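Local atomic coordinates of penicillin-binding protein 2B (PDB entry 2WAD), a protein that forms peptide cross-links between neighbouring glycan strands of cell-wall peptidoglycan and is a target of penicillin in the pneumococcus. Residues A[381-386]-A[517-522]. Sequence-based numbering, arbitrary orientation.
Sequences VFVPGS and FGQFDN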
loop_
_atom_site.group_PDB
_atom_site.type_symbol
_atom_site.label_atom_id
_atom_site.label_comp_id
_atom_site.label_asym_id
_atom_site.label_seq_id
_atom_site.Cartn_x
_atom_site.Cartn_y
_atom_site.Cartn_z
ATOM N N VAL A 381 12.545 3.284 -5.118
ATOM C CA VAL A 381 13.770 3.002 -4.385
ATOM C C VAL A 381 14.849 4.020 -4.727
ATOM O O VAL A 381 14.844 4.560 -5.825
ATOM C CB VAL A 381 14.260 1.542 -4.646
ATOM C CG1 VAL A 381 13.168 0.534 -4.269
ATOM C CG2 VAL A 381 14.679 1.365 -6.090
ATOM N N PHE A 382 15.768 4.262 -3.792
ATOM C CA PHE A 382 16.750 5.339 -3.894
ATOM C C PHE A 382 18.055 4.904 -3.251
ATOM O O PHE A 382 18.032 4.136 -2.278
ATOM C CB PHE A 382 16.233 6.608 -3.199
ATOM C CG PHE A 382 14.840 7.006 -3.623
ATOM C CD1 PHE A 382 14.634 7.839 -4.720
ATOM C CD2 PHE A 382 13.738 6.507 -2.949
ATOM C CE1 PHE A 382 13.348 8.183 -5.121
ATOM C CE2 PHE A 382 12.440 6.847 -3.343
ATOM C CZ PHE A 382 12.241 7.678 -4.421
ATOM N N VAL A 383 19.179 5.400 -3.769
ATOM C CA VAL A 383 20.449 5.206 -3.082
ATOM C C VAL A 383 20.349 5.945 -1.760
ATOM O O VAL A 383 19.926 7.084 -1.709
ATOM C CB VAL A 383 21.727 5.635 -3.862
ATOM C CG1 VAL A 383 21.661 5.358 -5.356
ATOM C CG2 VAL A 383 22.143 7.048 -3.555
ATOM N N PRO A 384 20.688 5.272 -0.663
ATOM C CA PRO A 384 20.384 5.847 0.646
ATOM C C PRO A 384 21.496 6.752 1.175
ATOM O O PRO A 384 21.223 7.623 1.985
ATOM C CB PRO A 384 20.213 4.612 1.514
ATOM C CG PRO A 384 21.170 3.601 0.879
ATOM C CD PRO A 384 21.156 3.880 -0.588
ATOM N N GLY A 385 22.719 6.571 0.686
ATOM C CA GLY A 385 23.872 7.339 1.131
ATOM C C GLY A 385 24.210 7.099 2.595
ATOM O O GLY A 385 23.884 6.039 3.155
ATOM N N SER A 386 24.812 8.106 3.228
ATOM C CA SER A 386 25.495 7.966 4.512
ATOM C C SER A 386 24.603 7.712 5.724
ATOM O O SER A 386 25.093 7.482 6.830
ATOM C CB SER A 386 26.359 9.211 4.770
ATOM O OG SER A 386 27.640 9.091 4.164
ATOM N N PHE A 517 28.843 2.127 2.645
ATOM C CA PHE A 517 28.533 3.519 2.936
ATOM C C PHE A 517 27.338 3.984 2.101
ATOM O O PHE A 517 27.157 5.171 1.837
ATOM C CB PHE A 517 29.789 4.430 2.857
ATOM C CG PHE A 517 30.551 4.376 1.539
ATOM C CD1 PHE A 517 31.661 3.546 1.398
ATOM C CD2 PHE A 517 30.218 5.202 0.477
ATOM C CE1 PHE A 517 32.401 3.493 0.219
ATOM C CE2 PHE A 517 30.949 5.167 -0.737
ATOM C CZ PHE A 517 32.042 4.297 -0.869
ATOM N N GLY A 518 26.506 3.029 1.687
ATOM C CA GLY A 518 25.193 3.333 1.153
ATOM C C GLY A 518 25.187 3.832 -0.283
ATOM O O GLY A 518 24.341 4.650 -0.662
ATOM N N GLN A 519 26.106 3.311 -1.090
ATOM C CA GLN A 519 26.127 3.616 -2.513
ATOM C C GLN A 519 26.010 2.341 -3.347
ATOM O O GLN A 519 26.662 2.220 -4.360
ATOM C CB GLN A 519 27.384 4.391 -2.919
ATOM C CG GLN A 519 27.578 5.752 -2.243
ATOM C CD GLN A 519 26.564 6.799 -2.673
ATOM O OE1 GLN A 519 26.064 7.575 -1.852
ATOM N NE2 GLN A 519 26.274 6.849 -3.967
ATOM N N PHE A 520 25.173 1.383 -2.968
ATOM C CA PHE A 520 24.962 0.242 -3.874
ATOM C C PHE A 520 23.498 -0.171 -3.813
ATOM O O PHE A 520 22.719 0.229 -4.675
ATOM C CB PHE A 520 25.952 -0.925 -3.636
ATOM C CG PHE A 520 25.882 -2.014 -4.683
ATOM C CD1 PHE A 520 26.088 -1.721 -6.020
ATOM C CD2 PHE A 520 25.561 -3.318 -4.342
ATOM C CE1 PHE A 520 25.996 -2.709 -7.002
ATOM C CE2 PHE A 520 25.475 -4.316 -5.314
ATOM C CZ PHE A 520 25.675 -4.006 -6.651
ATOM N N ASP A 521 23.071 -0.902 -2.787
ATOM C CA ASP A 521 21.660 -1.305 -2.764
ATOM C C ASP A 521 20.797 -0.036 -2.613
ATOM O O ASP A 521 21.205 0.873 -1.878
ATOM C CB ASP A 521 21.404 -2.247 -1.581
ATOM C CG ASP A 521 22.080 -3.595 -1.743
ATOM O OD1 ASP A 521 22.526 -3.894 -2.862
ATOM O OD2 ASP A 521 22.180 -4.362 -0.765
ATOM N N ASN A 522 19.640 0.013 -3.283
ATOM C CA ASN A 522 18.602 1.052 -3.168
ATOM C C ASN A 522 17.431 0.614 -2.270
ATOM O O ASN A 522 16.963 -0.524 -2.375
ATOM C CB ASN A 522 17.957 1.354 -4.539
ATOM C CG ASN A 522 18.888 2.085 -5.523
ATOM O OD1 ASN A 522 18.468 3.017 -6.221
ATOM N ND2 ASN A 522 20.144 1.656 -5.602
HETATM O O HOH W 1 27.771 7.924 1.194
#
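Gly385 N donates to Gly518 O at 2.9 Å, joining two loops of the transpeptidase domain just ahead of Ser386, the probable acyl-ester serine. This backbone bond is bent, 138° at the hydrogen, with the donor tilted 16° from the carbonyl plane. Ser386 opens an SxxK motif as in other penicillin-binding proteins, its OG hydrogen-bonded to Lys389 and Ser443. Gly518, with positive phi, is the C-prime residue of a Schellman motif that ends helix 509-515, and its carbonyl takes the bond from Gly385.

The tight part lies around Pro384. Its CD is approached from two directions, roughly at a right angle, by Gly518 O and Asp521 O, each 3.3 Å from it; both oxygens touch the CD/CG edge of the buried proline. Asp521 OD1 makes a salt bridge with Arg479. One step along, Asn522 CA brings its hydrogen to Phe382 O, a CA-H...O contact of 3.3 Å. The Asn522 side chain then lies against the 382-383 peptide: CG, anti to its own carbonyl carbon (chi1 -70°), is 3.7 Å from Phe382 C. The Asn522 and Val381 side chains cross at about a right angle, Asn522 CB to Val381 CG2 being 3.6 Å. Asn522 ND2 turns back to Phe520 O in a weak bond.

Gln519 marks the looser, solvent-facing side. Its chain bends at chi2, and OE1 comes to 3.7 Å from Gly385 CA, while NE2 merely brushes Val383 CG2. At the serine end the loops meet through a water, which donates to Phe517 O at 2.9 Å and lies 3.2 Å from Ser386 OG.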